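Side-chain contacts in protein deadlock (Drosophila melanogaster, PDB 5XYV), which acts in oogenesis and germline maintenance as part of the Rhino-Deadlock-Cutoff complex, binding Rhino directly through the N-terminal region described here: residues H18-L23 with Q31-F36; S14-I19 with K38-S43. All blocks are in the same frame, centred on the assembly; numbering follows the deposited sequence.

Contact 1: residues H18-L23 with Q31-F36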
ATOM      1  N   HIS C  18      -0.094  22.148   4.644  1.00 17.54           N
ATOM      2  CA  HIS C  18      -0.355  21.660   3.281  1.00 22.12           C
ATOM      3  C   HIS C  18      -1.677  20.910   3.190  1.00 22.13           C
ATOM      4  O   HIS C  18      -2.464  21.129   2.265  1.00 20.30           O
ATOM      5  CB  HIS C  18       0.770  20.728   2.795  1.00 19.83           C
ATOM      6  CG  HIS C  18       2.077  21.415   2.578  1.00 22.20           C
ATOM      7  ND1 HIS C  18       3.277  20.733   2.516  1.00 19.77           N
ATOM      8  CD2 HIS C  18       2.378  22.723   2.386  1.00 21.06           C
ATOM      9  CE1 HIS C  18       4.257  21.592   2.307  1.00 19.21           C
ATOM     10  NE2 HIS C  18       3.739  22.804   2.222  1.00 24.29           N
ATOM     11  N   ILE C  19      -1.893  19.990   4.125  1.00 20.16           N
ATOM     12  CA  ILE C  19      -3.157  19.265   4.188  1.00 21.48           C
ATOM     13  C   ILE C  19      -4.332  20.242   4.371  1.00 18.73           C
ATOM     14  O   ILE C  19      -5.338  20.136   3.678  1.00 21.21           O
ATOM     15  CB  ILE C  19      -3.156  18.219   5.318  1.00 18.23           C
ATOM     16  CG1 ILE C  19      -2.141  17.118   5.015  1.00 15.51           C
ATOM     17  CG2 ILE C  19      -4.556  17.631   5.532  1.00 18.38           C
ATOM     18  CD1 ILE C  19      -1.931  16.194   6.155  1.00 17.95           C
ATOM     19  N   LEU C  20      -4.191  21.200   5.276  1.00 21.14           N
ATOM     20  CA  LEU C  20      -5.233  22.205   5.472  1.00 20.51           C
ATOM     21  C   LEU C  20      -5.476  23.049   4.218  1.00 23.22           C
ATOM     22  O   LEU C  20      -6.602  23.300   3.861  1.00 23.62           O
ATOM     23  CB  LEU C  20      -4.895  23.118   6.655  1.00 23.52           C
ATOM     24  CG  LEU C  20      -4.785  22.419   8.021  1.00 19.96           C
ATOM     25  CD1 LEU C  20      -4.325  23.396   9.107  1.00 19.03           C
ATOM     26  CD2 LEU C  20      -6.101  21.799   8.392  1.00 20.53           C
ATOM     27  N   THR C  21      -4.429  23.478   3.532  1.00 23.74           N
ATOM     28  CA  THR C  21      -4.601  24.285   2.326  1.00 22.88           C
ATOM     29  C   THR C  21      -5.357  23.539   1.223  1.00 22.96           C
ATOM     30  O   THR C  21      -6.074  24.135   0.413  1.00 22.19           O
ATOM     31  CB  THR C  21      -3.234  24.738   1.795  1.00 24.15           C
ATOM     32  OG1 THR C  21      -2.613  25.558   2.790  1.00 26.74           O
ATOM     33  CG2 THR C  21      -3.370  25.514   0.477  1.00 19.42           C
ATOM     34  N   THR C  22      -5.194  22.220   1.225  1.00 21.26           N
ATOM     35  CA  THR C  22      -5.764  21.324   0.228  1.00 23.76           C
ATOM     36  C   THR C  22      -7.260  20.954   0.418  1.00 28.10           C
ATOM     37  O   THR C  22      -8.013  20.884  -0.570  1.00 23.47           O
ATOM     38  CB  THR C  22      -4.909  20.035   0.186  1.00 27.00           C
ATOM     39  OG1 THR C  22      -3.589  20.388  -0.248  1.00 20.90           O
ATOM     40  CG2 THR C  22      -5.493  18.990  -0.758  1.00 19.83           C
ATOM     41  N   LEU C  23      -7.697  20.748   1.666  1.00 25.68           N
ATOM     42  CA  LEU C  23      -9.048  20.211   1.923  1.00 29.52           C
ATOM     43  C   LEU C  23     -10.268  21.217   2.022  1.00 30.82           C
ATOM     44  O   LEU C  23     -11.361  20.826   1.608  1.00 38.26           O
ATOM     45  CB  LEU C  23      -9.004  19.285   3.169  1.00 23.33           C
ATOM     46  CG  LEU C  23      -8.198  17.976   2.921  1.00 29.09           C
ATOM     47  CD1 LEU C  23      -8.214  16.996   4.102  1.00 23.92           C
ATOM     48  CD2 LEU C  23      -8.598  17.246   1.625  1.00 23.02           C
ATOM     49  N   GLN C  31     -13.317  20.001  15.908  1.00 37.03           N
ATOM     50  CA  GLN C  31     -12.984  18.833  16.706  1.00 37.66           C
ATOM     51  C   GLN C  31     -12.598  17.635  15.818  1.00 35.37           C
ATOM     52  O   GLN C  31     -11.790  16.800  16.218  1.00 34.81           O
ATOM     53  CB  GLN C  31     -14.152  18.475  17.627  1.00 36.11           C
ATOM     54  CG  GLN C  31     -15.463  18.324  16.881  1.00 43.83           C
ATOM     55  CD  GLN C  31     -16.300  19.601  16.874  1.00 40.90           C
ATOM     56  OE1 GLN C  31     -15.777  20.717  16.959  1.00 41.18           O
ATOM     57  NE2 GLN C  31     -17.608  19.435  16.749  1.00 34.65           N
ATOM     58  N   GLU C  32     -13.184  17.554  14.625  1.00 31.10           N
ATOM     59  CA  GLU C  32     -12.722  16.622  13.600  1.00 32.03           C
ATOM     60  C   GLU C  32     -11.265  16.861  13.230  1.00 27.92           C
ATOM     61  O   GLU C  32     -10.518  15.923  13.021  1.00 33.20           O
ATOM     62  CB  GLU C  32     -13.566  16.727  12.332  1.00 32.22           C
ATOM     63  CG  GLU C  32     -14.958  16.119  12.417  1.00 38.09           C
ATOM     64  CD  GLU C  32     -15.779  16.402  11.155  1.00 40.26           C
ATOM     65  OE1 GLU C  32     -15.370  17.270  10.359  1.00 36.15           O
ATOM     66  OE2 GLU C  32     -16.827  15.753  10.948  1.00 53.86           O
ATOM     67  N   TRP C  33     -10.888  18.123  13.106  1.00 27.22           N
ATOM     68  CA  TRP C  33      -9.533  18.511  12.767  1.00 29.70           C
ATOM     69  C   TRP C  33      -8.601  18.157  13.894  1.00 31.56           C
ATOM     70  O   TRP C  33      -7.501  17.648  13.661  1.00 23.35           O
ATOM     71  CB  TRP C  33      -9.441  20.021  12.478  1.00 21.53           C
ATOM     72  CG  TRP C  33      -9.878  20.403  11.116  1.00 28.11           C
ATOM     73  CD1 TRP C  33     -10.882  21.268  10.781  1.00 29.74           C
ATOM     74  CD2 TRP C  33      -9.320  19.945   9.874  1.00 26.55           C
ATOM     75  NE1 TRP C  33     -10.987  21.369   9.410  1.00 24.34           N
ATOM     76  CE2 TRP C  33     -10.036  20.564   8.830  1.00 24.76           C
ATOM     77  CE3 TRP C  33      -8.287  19.061   9.547  1.00 23.83           C
ATOM     78  CZ2 TRP C  33      -9.755  20.335   7.484  1.00 30.51           C
ATOM     79  CZ3 TRP C  33      -8.012  18.831   8.218  1.00 25.43           C
ATOM     80  CH2 TRP C  33      -8.731  19.477   7.201  1.00 28.76           C
ATOM     81  N   ASN C  34      -9.037  18.460  15.117  1.00 31.13           N
ATOM     82  CA  ASN C  34      -8.190  18.206  16.275  1.00 34.55           C
ATOM     83  C   ASN C  34      -7.837  16.738  16.402  1.00 28.21           C
ATOM     84  O   ASN C  34      -6.703  16.421  16.749  1.00 26.27           O
ATOM     85  CB  ASN C  34      -8.839  18.704  17.566  1.00 31.94           C
ATOM     86  CG  ASN C  34      -8.653  20.197  17.762  1.00 47.29           C
ATOM     87  OD1 ASN C  34      -7.926  20.845  17.006  1.00 45.46           O
ATOM     88  ND2 ASN C  34      -9.291  20.748  18.787  1.00 53.50           N
ATOM     89  N   THR C  35      -8.782  15.843  16.109  1.00 27.54           N
ATOM     90  CA  THR C  35      -8.496  14.402  16.262  1.00 33.88           C
ATOM     91  C   THR C  35      -7.563  13.911  15.170  1.00 30.11           C
ATOM     92  O   THR C  35      -6.650  13.150  15.437  1.00 31.87           O
ATOM     93  CB  THR C  35      -9.768  13.510  16.253  1.00 31.16           C
ATOM     94  OG1 THR C  35     -10.362  13.516  14.956  1.00 36.20           O
ATOM     95  CG2 THR C  35     -10.750  13.969  17.276  1.00 26.89           C
ATOM     96  N   PHE C  36      -7.805  14.354  13.946  1.00 28.29           N
ATOM     97  CA  PHE C  36      -6.915  14.068  12.833  1.00 26.85           C
ATOM     98  C   PHE C  36      -5.514  14.611  13.061  1.00 26.93           C
ATOM     99  O   PHE C  36      -4.531  13.962  12.705  1.00 29.12           O
ATOM    100  CB  PHE C  36      -7.481  14.649  11.532  1.00 28.32           C
ATOM    101  CG  PHE C  36      -8.523  13.792  10.913  1.00 28.49           C
ATOM    102  CD1 PHE C  36      -8.384  12.414  10.923  1.00 28.71           C
ATOM    103  CD2 PHE C  36      -9.640  14.348  10.331  1.00 24.95           C
ATOM    104  CE1 PHE C  36      -9.358  11.610  10.369  1.00 28.42           C
ATOM    105  CE2 PHE C  36     -10.605  13.553   9.764  1.00 25.75           C
ATOM    106  CZ  PHE C  36     -10.469  12.190   9.788  1.00 31.00           C
TER
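Leu20 and Trp33 bring the two backbones nearest to each other here, with their CA atoms 9.2 Å apart, a separation wide enough for an indole to lie between the helices. Residues 18-23 are the last turns of helix 9-23 and residues 31-36 the first turns of helix 30-45, so the contact lies next to the connection between the two. Trp33 fills the gap. Its CB leaves the backbone toward the other helix, and CG stands beside the backbone N and anti to the carbonyl carbon (chi1 -81°), from where the six-membered ring reaches the facing leucines. Leu20 lays one methyl over a face of that ring in a CH-pi contact: CD2 sits 3.6 Å from the centroid of the six-membered ring, 14° off its normal, and comes closest to CZ3 of Trp33, at 3.5 Å. Leu20 and Trp33 run alongside in opposite senses. The CA-CB bond of Leu20 does not point at the other helix, but CG lies beside the backbone N (chi1 -62°) and the methyl end comes round over the ring. Leu23 meets the far end of the indole obliquely, its CD1 4.0 Å from CH2 of Trp33. The polar edge of the indole is satisfied outside the two segments: Trp33 NE1 donates to Thr25 O in the connection, which would help to hold the ring's rotation and leaves its benzo end to the leucines. Lys28 adds a cation-pi contact to Trp33, and Ser27 also packs on it. The contact thus closes the turn end of the helical hairpin, with Thr25, Ser27 and Lys28 gathered round the indole, while Ile19 and Phe36 pack on Met23 of the Rhino chain and Leu23 on its Asp26.

Contact 2: residues S14-I19 with K38-S43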
ATOM      1  N   SER C  14       4.382  22.228   8.778  1.00 19.34           N
ATOM      2  CA  SER C  14       4.275  22.721   7.414  1.00 17.29           C
ATOM      3  C   SER C  14       3.467  21.761   6.551  1.00 18.12           C
ATOM      4  O   SER C  14       2.580  22.176   5.789  1.00 19.85           O
ATOM      5  CB  SER C  14       5.667  22.921   6.814  1.00 21.77           C
ATOM      6  OG  SER C  14       6.373  23.889   7.556  1.00 28.46           O
ATOM      7  N   CYS C  15       3.762  20.478   6.693  1.00 12.86           N
ATOM      8  CA  CYS C  15       3.005  19.443   6.009  1.00 17.15           C
ATOM      9  C   CYS C  15       1.545  19.454   6.441  1.00 16.14           C
ATOM     10  O   CYS C  15       0.667  19.245   5.621  1.00 18.67           O
ATOM     11  CB  CYS C  15       3.616  18.049   6.252  1.00 16.20           C
ATOM     12  SG  CYS C  15       5.192  17.773   5.444  1.00 43.18           S
ATOM     13  N   TRP C  16       1.292  19.726   7.722  1.00 14.71           N
ATOM     14  CA  TRP C  16      -0.085  19.842   8.185  1.00 16.08           C
ATOM     15  C   TRP C  16      -0.752  20.996   7.484  1.00 16.69           C
ATOM     16  O   TRP C  16      -1.885  20.892   7.036  1.00 16.59           O
ATOM     17  CB  TRP C  16      -0.166  20.036   9.708  1.00 19.82           C
ATOM     18  CG  TRP C  16      -1.584  20.107  10.231  1.00 21.47           C
ATOM     19  CD1 TRP C  16      -2.201  21.184  10.821  1.00 23.23           C
ATOM     20  CD2 TRP C  16      -2.562  19.055  10.205  1.00 24.26           C
ATOM     21  NE1 TRP C  16      -3.498  20.859  11.167  1.00 22.65           N
ATOM     22  CE2 TRP C  16      -3.744  19.558  10.795  1.00 23.15           C
ATOM     23  CE3 TRP C  16      -2.556  17.734   9.735  1.00 20.30           C
ATOM     24  CZ2 TRP C  16      -4.898  18.782  10.935  1.00 23.90           C
ATOM     25  CZ3 TRP C  16      -3.710  16.973   9.868  1.00 23.12           C
ATOM     26  CH2 TRP C  16      -4.856  17.495  10.465  1.00 19.89           C
ATOM     27  N   GLN C  17      -0.025  22.099   7.366  1.00 19.15           N
ATOM     28  CA  GLN C  17      -0.575  23.289   6.740  1.00 19.69           C
ATOM     29  C   GLN C  17      -0.901  23.008   5.265  1.00 22.68           C
ATOM     30  O   GLN C  17      -1.872  23.545   4.717  1.00 23.45           O
ATOM     31  CB  GLN C  17       0.410  24.449   6.889  1.00 22.14           C
ATOM     32  CG  GLN C  17      -0.211  25.813   6.870  1.00 29.24           C
ATOM     33  CD  GLN C  17      -1.251  25.993   7.971  1.00 32.04           C
ATOM     34  OE1 GLN C  17      -1.073  25.536   9.108  1.00 32.88           O
ATOM     35  NE2 GLN C  17      -2.360  26.629   7.624  1.00 28.36           N
ATOM     36  N   HIS C  18      -0.094  22.148   4.644  1.00 17.54           N
ATOM     37  CA  HIS C  18      -0.355  21.660   3.281  1.00 22.12           C
ATOM     38  C   HIS C  18      -1.677  20.910   3.190  1.00 22.13           C
ATOM     39  O   HIS C  18      -2.464  21.129   2.265  1.00 20.30           O
ATOM     40  CB  HIS C  18       0.770  20.728   2.795  1.00 19.83           C
ATOM     41  CG  HIS C  18       2.077  21.415   2.578  1.00 22.20           C
ATOM     42  ND1 HIS C  18       3.277  20.733   2.516  1.00 19.77           N
ATOM     43  CD2 HIS C  18       2.378  22.723   2.386  1.00 21.06           C
ATOM     44  CE1 HIS C  18       4.257  21.592   2.307  1.00 19.21           C
ATOM     45  NE2 HIS C  18       3.739  22.804   2.222  1.00 24.29           N
ATOM     46  N   ILE C  19      -1.893  19.990   4.125  1.00 20.16           N
ATOM     47  CA  ILE C  19      -3.157  19.265   4.188  1.00 21.48           C
ATOM     48  C   ILE C  19      -4.332  20.242   4.371  1.00 18.73           C
ATOM     49  O   ILE C  19      -5.338  20.136   3.678  1.00 21.21           O
ATOM     50  CB  ILE C  19      -3.156  18.219   5.318  1.00 18.23           C
ATOM     51  CG1 ILE C  19      -2.141  17.118   5.015  1.00 15.51           C
ATOM     52  CG2 ILE C  19      -4.556  17.631   5.532  1.00 18.38           C
ATOM     53  CD1 ILE C  19      -1.931  16.194   6.155  1.00 17.95           C
ATOM     54  N   LYS C  38      -4.049  15.073  15.970  1.00 33.23           N
ATOM     55  CA  LYS C  38      -3.432  14.239  16.996  1.00 32.88           C
ATOM     56  C   LYS C  38      -2.919  12.913  16.426  1.00 33.94           C
ATOM     57  O   LYS C  38      -1.867  12.423  16.818  1.00 36.79           O
ATOM     58  CB  LYS C  38      -4.422  13.973  18.130  1.00 38.81           C
ATOM     59  CG  LYS C  38      -3.838  13.171  19.293  1.00 44.49           C
ATOM     60  CD  LYS C  38      -4.864  13.045  20.406  1.00 51.24           C
ATOM     61  CE  LYS C  38      -4.333  12.283  21.604  1.00 55.09           C
ATOM     62  NZ  LYS C  38      -5.405  12.197  22.633  1.00 60.68           N
ATOM     63  N   GLY C  39      -3.667  12.334  15.500  1.00 27.86           N
ATOM     64  CA  GLY C  39      -3.223  11.128  14.833  1.00 31.98           C
ATOM     65  C   GLY C  39      -2.143  11.417  13.795  1.00 30.45           C
ATOM     66  O   GLY C  39      -1.326  10.557  13.479  1.00 28.61           O
ATOM     67  N   PHE C  40      -2.139  12.631  13.256  1.00 29.87           N
ATOM     68  CA  PHE C  40      -1.083  13.032  12.323  1.00 26.07           C
ATOM     69  C   PHE C  40       0.270  13.072  13.011  1.00 22.14           C
ATOM     70  O   PHE C  40       1.264  12.652  12.451  1.00 24.10           O
ATOM     71  CB  PHE C  40      -1.421  14.392  11.718  1.00 22.23           C
ATOM     72  CG  PHE C  40      -0.269  15.060  11.026  1.00 20.35           C
ATOM     73  CD1 PHE C  40       0.161  14.624   9.768  1.00 20.38           C
ATOM     74  CD2 PHE C  40       0.367  16.141  11.611  1.00 19.01           C
ATOM     75  CE1 PHE C  40       1.229  15.259   9.119  1.00 23.92           C
ATOM     76  CE2 PHE C  40       1.411  16.797  10.950  1.00 22.34           C
ATOM     77  CZ  PHE C  40       1.847  16.341   9.708  1.00 20.86           C
ATOM     78  N   LEU C  41       0.313  13.584  14.229  1.00 24.28           N
ATOM     79  CA  LEU C  41       1.574  13.669  14.954  1.00 28.03           C
ATOM     80  C   LEU C  41       2.056  12.303  15.433  1.00 34.08           C
ATOM     81  O   LEU C  41       3.249  11.994  15.364  1.00 33.11           O
ATOM     82  CB  LEU C  41       1.446  14.620  16.137  1.00 28.64           C
ATOM     83  CG  LEU C  41       1.349  16.095  15.760  1.00 30.32           C
ATOM     84  CD1 LEU C  41       1.147  16.903  17.013  1.00 32.79           C
ATOM     85  CD2 LEU C  41       2.593  16.547  15.007  1.00 27.06           C
ATOM     86  N   GLU C  42       1.110  11.487  15.885  1.00 32.03           N
ATOM     87  CA  GLU C  42       1.384  10.123  16.294  1.00 37.02           C
ATOM     88  C   GLU C  42       1.863   9.243  15.123  1.00 40.41           C
ATOM     89  O   GLU C  42       2.552   8.253  15.349  1.00 42.37           O
ATOM     90  CB  GLU C  42       0.130   9.510  16.963  1.00 33.59           C
ATOM     91  CG  GLU C  42      -0.241  10.173  18.297  1.00 44.40           C
ATOM     92  CD  GLU C  42      -1.603   9.759  18.852  1.00 48.79           C
ATOM     93  OE1 GLU C  42      -2.334   9.002  18.177  1.00 55.67           O
ATOM     94  OE2 GLU C  42      -1.965  10.243  19.948  1.00 46.82           O
ATOM     95  N   SER C  43       1.508   9.604  13.886  1.00 30.43           N
ATOM     96  CA  SER C  43       1.807   8.761  12.726  1.00 31.76           C
ATOM     97  C   SER C  43       3.287   8.776  12.355  1.00 34.20           C
ATOM     98  O   SER C  43       3.800   7.829  11.757  1.00 39.26           O
ATOM     99  CB  SER C  43       0.979   9.184  11.507  1.00 27.84           C
ATOM    100  OG  SER C  43       1.594  10.269  10.835  1.00 24.50           O
TER
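Phe40 of helix 30-45 sets its ring against helix 9-23, where Trp16 takes up one of its faces. CE3 of Trp16 stands 3.7 Å from Phe40 CG, above the ring plane and displaced toward the rim. The six-membered ring of Trp16 and the phenyl ring have centroids 5.2 Å apart and planes inclined at 37°, an oblique pairing. The two side chains run past one another in opposite directions, so each also meets the root of its partner: Trp16 CB lies 3.8 Å from Phe40 CE2, and Phe40 CB lies 3.9 Å from Trp16 CZ3. Both rings swing out in the same way, with CG opposite the backbone N (chi1 -178° in Trp16), and this extends them across the space between the helices. The outer end of the phenyl ring reaches the backbone of helix 9-23 between two smaller side chains. CB of Cys15 is 4.2 Å from CZ, and CD1 of Ile19, at 4.4 Å, approaches CE1; both come in obliquely. Replacing Phe40 with an alanine would probably open a gap between the helices and leave the Trp16 ring without the phenyl group that lies against it. Trp44 meets the same phenyl ring edge-to-face, and Phe37 adds a further ring against Trp16, so the pair belongs to an aromatic cluster. One turn on, Ser43 OG donates to Phe40 O and is also hydrogen-bonded to His19 of the Rhino chain. With segment axes 11.6 Å apart at closest approach and 136° between their directions, this is the buried core of a splayed, roughly antiparallel helical hairpin in the Rhino-binding N-terminal region of Deadlock.

Contacts 1 and 2 are successive levels of one interface between helix 9-23 and helix 30-45, their centres about 8 Å apart. Contact 1 lies by the connection, contact 2 close to the centre of the chain. They meet through the two tryptophans: Trp33 CE3 is 3.7 Å from Trp16 CZ2, and the end of the Trp16 indole also packs on the Phe36 backbone, with CH2 3.9 Å from its C atom. Ile19 and His18 belong to both segment pairs. His18 stacks on Phe6 of the Rhino chain while its ND1 is hydrogen-bonded to Ala41 N of that chain, so helix 9-23 meets Rhino beside both contacts.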